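Putative nucleoside-diphosphate-sugar epimerase (Staphylococcus aureus subsp. aureus, PDB 3E48) is of uncertain function but, as a putative nucleoside-diphosphate-sugar epimerase with a Rossmann-type domain of the NAD(P)H-binding family, probably binds a dinucleotide cofactor. Local coordinates at residues B[57-60]-B[61-65]; B[80-83]-B[84-87]; B[148-151]-B[152-156]; B[237-240]-B[241-245]; B[269-273]-B[274-278]. All coordinates share one frame; numbering follows the deposited sequence.

Contact 1: B[57-60]-B[61-65]; sequences ESMV and EAFKG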
loop_
_atom_site.group_PDB
_atom_site.type_symbol
_atom_site.label_atom_id
_atom_site.label_comp_id
_atom_site.label_asym_id
_atom_site.label_seq_id
_atom_site.Cartn_x
_atom_site.Cartn_y
_atom_site.Cartn_z
ATOM N N GLU B 57 23.044 -7.616 -0.450
ATOM C CA GLU B 57 24.015 -8.337 -1.254
ATOM C C GLU B 57 23.733 -9.830 -1.346
ATOM O O GLU B 57 24.098 -10.480 -2.331
ATOM C CB GLU B 57 25.427 -8.072 -0.732
ATOM C CG GLU B 57 25.860 -6.642 -1.003
ATOM C CD GLU B 57 25.755 -6.284 -2.480
ATOM O OE1 GLU B 57 25.336 -5.147 -2.798
ATOM O OE2 GLU B 57 26.095 -7.144 -3.326
ATOM N N SER B 58 23.077 -10.377 -0.328
ATOM C CA SER B 58 22.728 -11.791 -0.337
ATOM C C SER B 58 21.694 -11.993 -1.451
ATOM O O SER B 58 21.759 -12.971 -2.199
ATOM C CB SER B 58 22.139 -12.213 1.015
ATOM O OG SER B 58 21.787 -13.585 1.011
HETATM N N MSE B 59 20.748 -11.063 -1.566
HETATM C CA MSE B 59 19.725 -11.156 -2.612
HETATM C C MSE B 59 20.357 -10.951 -3.987
HETATM O O MSE B 59 20.048 -11.672 -4.936
HETATM C CB MSE B 59 18.614 -10.119 -2.378
HETATM C CG MSE B 59 17.561 -10.535 -1.347
HETATM SE SE MSE B 59 15.923 -11.309 -2.126
HETATM C CE MSE B 59 14.654 -10.002 -1.466
ATOM N N VAL B 60 21.240 -9.963 -4.099
ATOM C CA VAL B 60 21.921 -9.703 -5.364
ATOM C C VAL B 60 22.658 -10.955 -5.841
ATOM O O VAL B 60 22.536 -11.359 -7.003
ATOM C CB VAL B 60 22.949 -8.555 -5.233
ATOM C CG1 VAL B 60 23.780 -8.451 -6.503
ATOM C CG2 VAL B 60 22.228 -7.245 -4.970
ATOM N N GLU B 61 23.417 -11.573 -4.941
ATOM C CA GLU B 61 24.171 -12.773 -5.290
ATOM C C GLU B 61 23.266 -13.921 -5.724
ATOM O O GLU B 61 23.524 -14.576 -6.731
ATOM C CB GLU B 61 25.029 -13.224 -4.101
ATOM C CG GLU B 61 26.184 -12.296 -3.777
ATOM C CD GLU B 61 27.118 -12.100 -4.960
ATOM O OE1 GLU B 61 27.503 -13.114 -5.582
ATOM O OE2 GLU B 61 27.467 -10.936 -5.258
ATOM N N ALA B 62 22.206 -14.161 -4.963
ATOM C CA ALA B 62 21.276 -15.240 -5.264
ATOM C C ALA B 62 20.568 -15.080 -6.605
ATOM O O ALA B 62 20.207 -16.071 -7.238
ATOM C CB ALA B 62 20.239 -15.356 -4.148
ATOM N N PHE B 63 20.370 -13.837 -7.034
ATOM C CA PHE B 63 19.670 -13.553 -8.287
ATOM C C PHE B 63 20.554 -13.573 -9.532
ATOM O O PHE B 63 20.043 -13.498 -10.650
ATOM C CB PHE B 63 18.956 -12.194 -8.201
ATOM C CG PHE B 63 17.725 -12.183 -7.315
ATOM C CD1 PHE B 63 17.360 -13.291 -6.550
ATOM C CD2 PHE B 63 16.926 -11.044 -7.252
ATOM C CE1 PHE B 63 16.218 -13.257 -5.734
ATOM C CE2 PHE B 63 15.792 -11.004 -6.443
ATOM C CZ PHE B 63 15.437 -12.113 -5.684
ATOM N N LYS B 64 21.870 -13.652 -9.356
ATOM C CA LYS B 64 22.766 -13.693 -10.513
ATOM C C LYS B 64 22.407 -14.884 -11.400
ATOM O O LYS B 64 22.278 -16.011 -10.922
ATOM C CB LYS B 64 24.228 -13.804 -10.067
ATOM C CG LYS B 64 24.768 -12.536 -9.435
ATOM C CD LYS B 64 26.214 -12.704 -8.991
ATOM C CE LYS B 64 26.778 -11.389 -8.482
ATOM N NZ LYS B 64 28.184 -11.527 -8.004
ATOM N N GLY B 65 22.227 -14.629 -12.691
ATOM C CA GLY B 65 21.893 -15.704 -13.607
ATOM C C GLY B 65 20.430 -16.130 -13.643
ATOM O O GLY B 65 20.068 -17.008 -14.422
#

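Contact 2: B[80-83]-B[84-87]; sequences FKRI and PEVE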
loop_
_atom_site.group_PDB
_atom_site.type_symbol
_atom_site.label_atom_id
_atom_site.label_comp_id
_atom_site.label_asym_id
_atom_site.label_seq_id
_atom_site.Cartn_x
_atom_site.Cartn_y
_atom_site.Cartn_z
ATOM N N PHE B 80 6.735 -1.962 8.815
ATOM C CA PHE B 80 7.987 -1.223 8.684
ATOM C C PHE B 80 9.208 -2.133 8.694
ATOM O O PHE B 80 10.198 -1.866 8.012
ATOM C CB PHE B 80 8.128 -0.193 9.807
ATOM C CG PHE B 80 9.294 0.739 9.624
ATOM C CD1 PHE B 80 9.248 1.755 8.675
ATOM C CD2 PHE B 80 10.447 0.590 10.390
ATOM C CE1 PHE B 80 10.332 2.612 8.492
ATOM C CE2 PHE B 80 11.537 1.443 10.215
ATOM C CZ PHE B 80 11.479 2.454 9.264
ATOM N N LYS B 81 9.139 -3.203 9.474
ATOM C CA LYS B 81 10.253 -4.133 9.570
ATOM C C LYS B 81 10.354 -5.074 8.375
ATOM O O LYS B 81 11.439 -5.565 8.068
ATOM C CB LYS B 81 10.152 -4.945 10.861
ATOM C CG LYS B 81 10.522 -4.157 12.113
ATOM C CD LYS B 81 10.489 -5.036 13.362
ATOM C CE LYS B 81 11.350 -6.284 13.193
ATOM N NZ LYS B 81 12.776 -5.967 12.893
ATOM N N ARG B 82 9.240 -5.316 7.689
ATOM C CA ARG B 82 9.269 -6.219 6.544
ATOM C C ARG B 82 9.596 -5.507 5.222
ATOM O O ARG B 82 10.160 -6.113 4.318
ATOM C CB ARG B 82 7.938 -6.975 6.421
ATOM C CG ARG B 82 8.011 -8.166 5.472
ATOM C CD ARG B 82 6.654 -8.798 5.199
ATOM N NE ARG B 82 6.027 -9.379 6.385
ATOM C CZ ARG B 82 4.870 -10.036 6.364
ATOM N NH1 ARG B 82 4.222 -10.194 5.219
ATOM N NH2 ARG B 82 4.352 -10.531 7.486
ATOM N N ILE B 83 9.255 -4.225 5.118
ATOM C CA ILE B 83 9.515 -3.431 3.915
ATOM C C ILE B 83 10.867 -3.638 3.220
ATOM O O ILE B 83 10.925 -3.758 1.997
ATOM C CB ILE B 83 9.381 -1.913 4.219
ATOM C CG1 ILE B 83 7.938 -1.591 4.578
ATOM C CG2 ILE B 83 9.833 -1.089 3.021
ATOM C CD1 ILE B 83 6.950 -2.012 3.521
ATOM N N PRO B 84 11.972 -3.659 3.981
ATOM C CA PRO B 84 13.290 -3.847 3.358
ATOM C C PRO B 84 13.339 -5.050 2.417
ATOM O O PRO B 84 14.106 -5.085 1.456
ATOM C CB PRO B 84 14.211 -4.000 4.565
ATOM C CG PRO B 84 13.566 -3.069 5.571
ATOM C CD PRO B 84 12.106 -3.439 5.434
ATOM N N GLU B 85 12.490 -6.022 2.711
ATOM C CA GLU B 85 12.348 -7.248 1.943
ATOM C C GLU B 85 12.105 -6.966 0.461
ATOM O O GLU B 85 12.823 -7.461 -0.422
ATOM C CB GLU B 85 11.151 -7.977 2.508
ATOM C CG GLU B 85 11.011 -9.395 2.182
ATOM C CD GLU B 85 9.941 -9.994 3.040
ATOM O OE1 GLU B 85 8.758 -9.995 2.630
ATOM O OE2 GLU B 85 10.294 -10.425 4.149
ATOM N N VAL B 86 11.070 -6.175 0.201
ATOM C CA VAL B 86 10.693 -5.834 -1.165
ATOM C C VAL B 86 11.689 -4.864 -1.779
ATOM O O VAL B 86 11.927 -4.902 -2.980
ATOM C CB VAL B 86 9.265 -5.222 -1.227
ATOM C CG1 VAL B 86 9.214 -3.909 -0.465
ATOM C CG2 VAL B 86 8.852 -5.022 -2.679
ATOM N N GLU B 87 12.264 -3.987 -0.960
ATOM C CA GLU B 87 13.255 -3.058 -1.479
ATOM C C GLU B 87 14.420 -3.888 -2.004
ATOM O O GLU B 87 14.932 -3.624 -3.085
ATOM C CB GLU B 87 13.763 -2.112 -0.387
ATOM C CG GLU B 87 12.816 -0.973 -0.009
ATOM C CD GLU B 87 12.635 0.053 -1.114
ATOM O OE1 GLU B 87 13.589 0.289 -1.881
ATOM O OE2 GLU B 87 11.542 0.647 -1.206
#

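Contact 3: B[148-151]-B[152-156]; sequences KPYL and PELMN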
loop_
_atom_site.group_PDB
_atom_site.type_symbol
_atom_site.label_atom_id
_atom_site.label_comp_id
_atom_site.label_asym_id
_atom_site.label_seq_id
_atom_site.Cartn_x
_atom_site.Cartn_y
_atom_site.Cartn_z
ATOM N N LYS B 148 -6.867 -27.190 10.590
ATOM C CA LYS B 148 -6.704 -28.564 11.063
ATOM C C LYS B 148 -6.058 -28.670 12.444
ATOM O O LYS B 148 -6.623 -29.285 13.349
ATOM C CB LYS B 148 -5.916 -29.396 10.045
ATOM C CG LYS B 148 -6.703 -29.750 8.797
ATOM C CD LYS B 148 -5.933 -30.727 7.913
ATOM C CE LYS B 148 -6.786 -31.206 6.747
ATOM N NZ LYS B 148 -6.074 -32.189 5.882
ATOM N N PRO B 149 -4.864 -28.081 12.629
ATOM C CA PRO B 149 -4.205 -28.156 13.939
ATOM C C PRO B 149 -4.941 -27.376 15.026
ATOM O O PRO B 149 -4.702 -27.570 16.220
ATOM C CB PRO B 149 -2.821 -27.568 13.669
ATOM C CG PRO B 149 -2.602 -27.866 12.215
ATOM C CD PRO B 149 -3.940 -27.544 11.615
ATOM N N TYR B 150 -5.842 -26.497 14.605
ATOM C CA TYR B 150 -6.592 -25.667 15.538
ATOM C C TYR B 150 -7.848 -26.360 16.061
ATOM O O TYR B 150 -8.336 -26.041 17.145
ATOM C CB TYR B 150 -6.943 -24.347 14.843
ATOM C CG TYR B 150 -7.595 -23.295 15.713
ATOM C CD1 TYR B 150 -7.158 -23.056 17.017
ATOM C CD2 TYR B 150 -8.612 -22.492 15.202
ATOM C CE1 TYR B 150 -7.722 -22.036 17.787
ATOM C CE2 TYR B 150 -9.176 -21.474 15.956
ATOM C CZ TYR B 150 -8.733 -21.248 17.245
ATOM O OH TYR B 150 -9.299 -20.233 17.980
ATOM N N LEU B 151 -8.360 -27.319 15.295
ATOM C CA LEU B 151 -9.561 -28.051 15.685
ATOM C C LEU B 151 -9.569 -28.504 17.145
ATOM O O LEU B 151 -10.564 -28.322 17.846
ATOM C CB LEU B 151 -9.766 -29.267 14.774
ATOM C CG LEU B 151 -10.620 -29.042 13.528
ATOM C CD1 LEU B 151 -10.660 -30.318 12.698
ATOM C CD2 LEU B 151 -12.028 -28.637 13.943
ATOM N N PRO B 152 -8.463 -29.105 17.621
ATOM C CA PRO B 152 -8.402 -29.564 19.011
ATOM C C PRO B 152 -8.852 -28.504 20.016
ATOM O O PRO B 152 -9.635 -28.790 20.923
ATOM C CB PRO B 152 -6.934 -29.946 19.182
ATOM C CG PRO B 152 -6.581 -30.466 17.821
ATOM C CD PRO B 152 -7.216 -29.438 16.907
ATOM N N GLU B 153 -8.367 -27.277 19.848
ATOM C CA GLU B 153 -8.731 -26.197 20.759
ATOM C C GLU B 153 -10.194 -25.807 20.569
ATOM O O GLU B 153 -10.918 -25.586 21.542
ATOM C CB GLU B 153 -7.833 -24.977 20.531
ATOM C CG GLU B 153 -7.800 -24.012 21.707
ATOM C CD GLU B 153 -6.891 -22.821 21.466
ATOM O OE1 GLU B 153 -5.750 -23.025 20.992
ATOM O OE2 GLU B 153 -7.313 -21.681 21.764
ATOM N N LEU B 154 -10.629 -25.727 19.314
ATOM C CA LEU B 154 -12.010 -25.370 19.013
ATOM C C LEU B 154 -12.976 -26.380 19.618
ATOM O O LEU B 154 -14.040 -26.017 20.124
ATOM C CB LEU B 154 -12.226 -25.299 17.501
ATOM C CG LEU B 154 -11.527 -24.150 16.769
ATOM C CD1 LEU B 154 -11.806 -24.264 15.282
ATOM C CD2 LEU B 154 -12.022 -22.808 17.309
HETATM N N MSE B 155 -12.602 -27.651 19.564
HETATM C CA MSE B 155 -13.440 -28.706 20.111
HETATM C C MSE B 155 -13.539 -28.569 21.625
HETATM O O MSE B 155 -14.594 -28.811 22.212
HETATM C CB MSE B 155 -12.861 -30.068 19.738
HETATM C CG MSE B 155 -12.749 -30.269 18.238
HETATM SE SE MSE B 155 -12.169 -32.028 17.774
HETATM C CE MSE B 155 -10.331 -31.666 17.340
ATOM N N ASN B 156 -12.434 -28.177 22.247
ATOM C CA ASN B 156 -12.390 -27.993 23.691
ATOM C C ASN B 156 -13.347 -26.890 24.138
ATOM O O ASN B 156 -14.130 -27.079 25.068
ATOM C CB ASN B 156 -10.967 -27.652 24.133
ATOM C CG ASN B 156 -10.895 -27.239 25.587
ATOM O OD1 ASN B 156 -11.421 -27.925 26.466
ATOM N ND2 ASN B 156 -10.234 -26.119 25.852
#

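Contact 4: B[237-240]-B[241-245]; sequences KGFG and ALLAS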
loop_
_atom_site.group_PDB
_atom_site.type_symbol
_atom_site.label_atom_id
_atom_site.label_comp_id
_atom_site.label_asym_id
_atom_site.label_seq_id
_atom_site.Cartn_x
_atom_site.Cartn_y
_atom_site.Cartn_z
ATOM N N LYS B 237 5.289 -11.673 20.703
ATOM C CA LYS B 237 4.760 -10.361 21.060
ATOM C C LYS B 237 4.389 -9.545 19.827
ATOM O O LYS B 237 5.191 -9.389 18.904
ATOM C CB LYS B 237 5.783 -9.591 21.902
ATOM C CG LYS B 237 6.157 -10.283 23.207
ATOM C CD LYS B 237 7.130 -9.451 24.032
ATOM C CE LYS B 237 6.499 -8.144 24.498
ATOM N NZ LYS B 237 7.427 -7.358 25.360
ATOM N N GLY B 238 3.165 -9.027 19.821
ATOM C CA GLY B 238 2.695 -8.228 18.704
ATOM C C GLY B 238 1.817 -9.009 17.745
ATOM O O GLY B 238 0.965 -8.441 17.059
ATOM N N PHE B 239 2.017 -10.322 17.703
ATOM C CA PHE B 239 1.245 -11.176 16.814
ATOM C C PHE B 239 -0.234 -11.208 17.193
ATOM O O PHE B 239 -1.099 -11.330 16.327
ATOM C CB PHE B 239 1.811 -12.596 16.833
ATOM C CG PHE B 239 1.258 -13.477 15.756
ATOM C CD1 PHE B 239 1.561 -13.234 14.420
ATOM C CD2 PHE B 239 0.427 -14.546 16.074
ATOM C CE1 PHE B 239 1.045 -14.044 13.414
ATOM C CE2 PHE B 239 -0.097 -15.361 15.078
ATOM C CZ PHE B 239 0.214 -15.110 13.743
ATOM N N GLY B 240 -0.515 -11.099 18.488
ATOM C CA GLY B 240 -1.890 -11.123 18.955
ATOM C C GLY B 240 -2.782 -10.095 18.284
ATOM O O GLY B 240 -3.818 -10.437 17.708
ATOM N N ALA B 241 -2.385 -8.829 18.355
ATOM C CA ALA B 241 -3.170 -7.759 17.752
ATOM C C ALA B 241 -3.196 -7.889 16.233
ATOM O O ALA B 241 -4.161 -7.483 15.585
ATOM C CB ALA B 241 -2.602 -6.401 18.154
ATOM N N LEU B 242 -2.134 -8.454 15.665
ATOM C CA LEU B 242 -2.053 -8.631 14.220
ATOM C C LEU B 242 -3.070 -9.665 13.747
ATOM O O LEU B 242 -3.761 -9.462 12.749
ATOM C CB LEU B 242 -0.636 -9.057 13.814
ATOM C CG LEU B 242 -0.357 -9.379 12.338
ATOM C CD1 LEU B 242 1.116 -9.165 12.033
ATOM C CD2 LEU B 242 -0.767 -10.816 12.029
ATOM N N LEU B 243 -3.163 -10.779 14.466
ATOM C CA LEU B 243 -4.109 -11.820 14.094
ATOM C C LEU B 243 -5.533 -11.290 14.253
ATOM O O LEU B 243 -6.396 -11.533 13.410
ATOM C CB LEU B 243 -3.910 -13.052 14.975
ATOM C CG LEU B 243 -4.618 -14.327 14.512
ATOM C CD1 LEU B 243 -4.086 -14.754 13.145
ATOM C CD2 LEU B 243 -4.390 -15.421 15.535
ATOM N N ALA B 244 -5.774 -10.564 15.340
ATOM C CA ALA B 244 -7.095 -10.002 15.585
ATOM C C ALA B 244 -7.476 -9.032 14.466
ATOM O O ALA B 244 -8.609 -9.042 13.992
ATOM C CB ALA B 244 -7.121 -9.285 16.937
ATOM N N SER B 245 -6.523 -8.209 14.036
ATOM C CA SER B 245 -6.790 -7.232 12.981
ATOM C C SER B 245 -7.177 -7.919 11.676
ATOM O O SER B 245 -7.902 -7.354 10.851
ATOM C CB SER B 245 -5.570 -6.324 12.751
ATOM O OG SER B 245 -4.545 -6.975 12.019
#

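Contact 5: B[269-273]-B[274-278]; sequences QPQTL and QSFLQ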
loop_
_atom_site.group_PDB
_atom_site.type_symbol
_atom_site.label_atom_id
_atom_site.label_comp_id
_atom_site.label_asym_id
_atom_site.label_seq_id
_atom_site.Cartn_x
_atom_site.Cartn_y
_atom_site.Cartn_z
ATOM N N GLN B 269 -11.857 -26.999 -10.052
ATOM C CA GLN B 269 -12.532 -26.321 -8.953
ATOM C C GLN B 269 -11.642 -26.371 -7.715
ATOM O O GLN B 269 -10.965 -27.369 -7.474
ATOM C CB GLN B 269 -13.857 -27.021 -8.642
ATOM C CG GLN B 269 -14.887 -26.984 -9.764
ATOM C CD GLN B 269 -15.488 -25.607 -9.954
ATOM O OE1 GLN B 269 -15.971 -24.995 -9.003
ATOM N NE2 GLN B 269 -15.475 -25.118 -11.187
ATOM N N PRO B 270 -11.615 -25.289 -6.923
ATOM C CA PRO B 270 -10.779 -25.311 -5.718
ATOM C C PRO B 270 -11.360 -26.304 -4.718
ATOM O O PRO B 270 -12.557 -26.585 -4.749
ATOM C CB PRO B 270 -10.851 -23.867 -5.221
ATOM C CG PRO B 270 -12.190 -23.402 -5.706
ATOM C CD PRO B 270 -12.236 -23.968 -7.108
ATOM N N GLN B 271 -10.516 -26.843 -3.846
ATOM C CA GLN B 271 -10.978 -27.796 -2.851
ATOM C C GLN B 271 -11.749 -27.094 -1.738
ATOM O O GLN B 271 -11.299 -26.080 -1.205
ATOM C CB GLN B 271 -9.797 -28.557 -2.249
ATOM C CG GLN B 271 -10.228 -29.702 -1.352
ATOM C CD GLN B 271 -9.060 -30.486 -0.791
ATOM O OE1 GLN B 271 -9.222 -31.626 -0.346
ATOM N NE2 GLN B 271 -7.878 -29.882 -0.798
ATOM N N THR B 272 -12.915 -27.634 -1.398
ATOM C CA THR B 272 -13.754 -27.075 -0.342
ATOM C C THR B 272 -13.153 -27.392 1.019
ATOM O O THR B 272 -12.322 -28.293 1.143
ATOM C CB THR B 272 -15.155 -27.698 -0.358
ATOM O OG1 THR B 272 -15.048 -29.092 -0.030
ATOM C CG2 THR B 272 -15.793 -27.548 -1.725
ATOM N N LEU B 273 -13.579 -26.664 2.046
ATOM C CA LEU B 273 -13.068 -26.927 3.386
ATOM C C LEU B 273 -13.488 -28.328 3.842
ATOM O O LEU B 273 -12.695 -29.062 4.437
ATOM C CB LEU B 273 -13.583 -25.880 4.379
ATOM C CG LEU B 273 -13.197 -26.079 5.849
ATOM C CD1 LEU B 273 -11.682 -26.191 5.992
ATOM C CD2 LEU B 273 -13.715 -24.907 6.663
ATOM N N GLN B 274 -14.734 -28.692 3.554
ATOM C CA GLN B 274 -15.266 -30.003 3.928
ATOM C C GLN B 274 -14.369 -31.113 3.380
ATOM O O GLN B 274 -14.006 -32.053 4.091
ATOM C CB GLN B 274 -16.681 -30.192 3.370
ATOM C CG GLN B 274 -17.683 -29.091 3.704
ATOM C CD GLN B 274 -17.682 -27.953 2.691
ATOM O OE1 GLN B 274 -16.752 -27.146 2.640
ATOM N NE2 GLN B 274 -18.732 -27.890 1.875
ATOM N N SER B 275 -14.027 -30.993 2.103
ATOM C CA SER B 275 -13.175 -31.964 1.429
ATOM C C SER B 275 -11.773 -31.976 2.028
ATOM O O SER B 275 -11.178 -33.037 2.232
ATOM C CB SER B 275 -13.093 -31.629 -0.060
ATOM O OG SER B 275 -12.181 -32.480 -0.728
ATOM N N PHE B 276 -11.247 -30.788 2.306
ATOM C CA PHE B 276 -9.917 -30.646 2.876
ATOM C C PHE B 276 -9.807 -31.345 4.223
ATOM O O PHE B 276 -8.831 -32.046 4.493
ATOM C CB PHE B 276 -9.575 -29.161 3.026
ATOM C CG PHE B 276 -8.242 -28.905 3.665
ATOM C CD1 PHE B 276 -7.070 -29.351 3.063
ATOM C CD2 PHE B 276 -8.157 -28.221 4.873
ATOM C CE1 PHE B 276 -5.831 -29.118 3.654
ATOM C CE2 PHE B 276 -6.924 -27.982 5.472
ATOM C CZ PHE B 276 -5.758 -28.432 4.861
ATOM N N LEU B 277 -10.813 -31.155 5.068
ATOM C CA LEU B 277 -10.820 -31.775 6.386
ATOM C C LEU B 277 -11.066 -33.280 6.292
ATOM O O LEU B 277 -10.576 -34.046 7.119
ATOM C CB LEU B 277 -11.894 -31.128 7.261
ATOM C CG LEU B 277 -11.723 -29.633 7.550
ATOM C CD1 LEU B 277 -12.903 -29.151 8.371
ATOM C CD2 LEU B 277 -10.414 -29.380 8.284
ATOM N N GLN B 278 -11.821 -33.694 5.277
ATOM C CA GLN B 278 -12.140 -35.105 5.072
ATOM C C GLN B 278 -10.932 -35.876 4.540
ATOM O O GLN B 278 -10.968 -37.104 4.429
ATOM C CB GLN B 278 -13.308 -35.237 4.084
ATOM C CG GLN B 278 -13.836 -36.656 3.907
ATOM C CD GLN B 278 -14.844 -36.771 2.775
ATOM O OE1 GLN B 278 -15.434 -37.833 2.557
ATOM N NE2 GLN B 278 -15.041 -35.679 2.045
#

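Contact 1: B[57-60]-B[61-65]
Met-59 and Phe-63, one helical turn apart, both set CG anti to their own carbonyl carbon (chi1 -81° and -73°), which sends the two side chains the same way from the helix, side by side. The selenium of this selenomethionine reaches the far end of the ring, SE lying 3.7 Å from Phe-63 CZ in an oblique Met-aromatic contact. Backbone bonds fix the spacing: Phe-63 N donates to Met-59 O at 3.0 Å, and a weak second bond reaches Val-60 O. Upstream, Glu-61 N bonds Glu-57 O and Ala-62 N bonds Ser-58 O. On the exposed side, Lys-64 stretches out beyond CG and NZ meets Glu-61 OE2 at 2.9 Å on the syn side of the carboxylate, with a weak bond to OE1. This salt bridge would offset part of the repulsion between Glu-61 and Glu-57, whose OE2 atoms stand 4.5 Å apart. Toward the interior, Ala-92 of helix 84-96 touches both Met-59 and Phe-63, while Phe-71 and Val-69 of strand 68-71 add to the apolar bed. Such an amphipathic helix, apolar toward the sheet and charged toward solvent, is characteristic of the alpha/beta layering of a Rossmann-type fold.

Contact 2: B[80-83]-B[84-87]
Arg-82 and Glu-85 run side by side in the same direction, touching through the aliphatic part of the arginine: CG lies 3.5 Å from Glu-85 OE1, and CD comes equally near that oxygen. Their charged ends do not pair. Arg-82 NE is 4.7 Å from Glu-85 OE1, although the guanidinium and carboxylate planes are only 24° apart. Next to them Ile-83 meets the ring of Pro-84 at about a right angle, the peptide link holding Ile-83 CB 3.4 Å from Pro-84 CD. The proline lacks an N-H, and the chain passes here from helix 79-82 into helix 84-96 of the Rossmann-type domain. Ile-83 O serves the new helix as acceptor, taking a nearly straight bond in its carbonyl plane from Glu-87 N at 3.3 Å and a weak one from Val-86 N. Further out, other residues hold the polar ends. Arg-82 NE donates to Ile-76 O and its guanidinium forms a cation-pi contact with Tyr-120; Glu-85 OE2 bonds Ser-74 OG, and Glu-87 OE2 bonds Tyr-123 OH. Across the dimer interface, Tyr-123 of the second subunit packs on Ile-83 and Phe-80 of the second subunit packs on Pro-84.

Contact 3: B[148-151]-B[152-156]
Leu-154 presses its branched end onto one face of the Tyr-150 ring, the two side chains crossing at about a right angle. CG sits over that face, toward the rim and 3.9 Å from the ring centroid, in a CH-pi contact. Both methyls lie over the same face, near its rim: CD1 above Tyr-150 CD2, and CD2 3.4 Å from Tyr-150 CE2. Tyr-150 comes back over the next turn because its CG is anti to the backbone N (chi1 -174°). Glu-153 comes to another part of the same ring, its carboxylate at the edge and turned 82° from the ring plane, with CD 3.9 Å from Tyr-150 CE1. All this spans a proline kink in helix 147-157: Pro-152 has no N-H to give, and the peptide bond itself brings its CD to 3.3 Å from Leu-151 CB. Glu-153 N has only a weak bond, to Tyr-150 O, and the regular pattern resumes with Leu-154 N on Tyr-150 O at 3.2 Å and Met-155 N on Leu-151 O at 2.7 Å. Bent at chi3, the selenomethionine Met-155 folds its methyl back against the Leu-151 carbonyl, CE lying 3.6 Å from Leu-151 CB. Leu-211 of helix 204-215 fits against Leu-151 and Leu-154. Tyr-233 OH bonds both Tyr-150 OH and Glu-153 OE2, linking ring and carboxylate at their polar ends.

Contact 4: B[237-240]-B[241-245]
Phe-239 reaches over the first turn of helix 239-251 to meet Leu-242 and Leu-243. With CG anti to the backbone N (chi1 -169°), the aromatic side chain bends back toward the following turn although its CB starts away from it. The leucines take the same first torsion, but differ at the second: chi2 is 155° in Leu-242 and 62° in Leu-243. Each offers CD2 to a different part of the ring. Leu-242 CD2 lies 4.0 Å from Phe-239 CE1, and Leu-243 CD2 lies 4.3 Å from Phe-239 CE2; both approaches are oblique. Leu-242 also turns to His-77 and Phe-115, whereas Leu-243 packs on Phe-229 of helix 226-231.

Gly-238 occupies the N-cap with a positive phi, a backbone shape suited to glycine. Having no side chain, it cannot supply a side-chain cap, but the carboxylate of Asp-234 stands nearby: its OD2 accepts from both Gly-238 N and Gly-240 N. The turns that follow are regular. Leu-243 N bonds Phe-239 O at 2.8 Å and Ala-244 N bonds Gly-240 O at 3.1 Å, while the opening bond from Leu-242 N to Gly-238 O is weak. Farther on, Ser-245 folds OG back to donate to Leu-242 O at 2.7 Å, and the same OG accepts from His-116 N. The chemistry thus divides along the helix: a borrowed carboxylate serves the amides at its start, where its negative charge would probably also suit the helix dipole, and hydrocarbon contact alone joins the three large side chains.

Contact 5: B[269-273]-B[274-278]
Thr-272 OG1 accepts from Ser-275 N at 3.0 Å, with an N-H...O angle of 159°: the side-chain N-cap of helix 273-277. The threonine places OG1 between its backbone N and carbonyl carbon (chi1 66°), which turns the hydroxyl onto the first turn, where Ser-275 CB also lies close, at 3.2 Å. The backbone takes up the helix from there, Phe-276 N bonding Thr-272 O at 3.0 Å and Leu-277 N bonding Leu-273 O at 2.9 Å. Gln-274, bent at chi2, curls back over the cap so that its amide group lies near Thr-272 CB. On another side, the extended side chain of Gln-271 runs beside Ser-275, its CG 3.7 Å from Ser-275 CB, and crosses Phe-276 at about a right angle, amide and ring planes 82° apart. Before the helix, Asp-176 accepts from Gln-271 N and the hydroxyl of Tyr-202 accepts from Leu-273 N, tying the loop to the body of the protein. Leu-207 and Ile-210 of helix 204-215 pack on Leu-273, and Ala-214 packs on Leu-277. Leu-273 CD1 is shared: it sits at the edge of the Phe-276 ring, 4.2 Å from Phe-276 CD2, and 3.8 Å from Leu-277 CG.

All five contacts are local and partly buried. Contact 1 separates an apolar side from a surface salt bridge, whereas contact 2 buries Arg-82 and Glu-85 and also meets the second subunit; the two adjoin where Met-59 CE packs on Glu-85 O. Contacts 3 and 5, across the chain's centre from contact 1, share helix 204-215 as a packing partner and touch each other, Lys-148 forming a cation-pi contact with Phe-276. Contact 4 touches none of the others but comes within about 6 Å of contact 2 and about 7 Å of contact 3, nearest atoms. Contacts 4 and 5 open helices, one with glycine at the N-cap, the other with a threonine side-chain cap; proline shapes contacts 2 and 3.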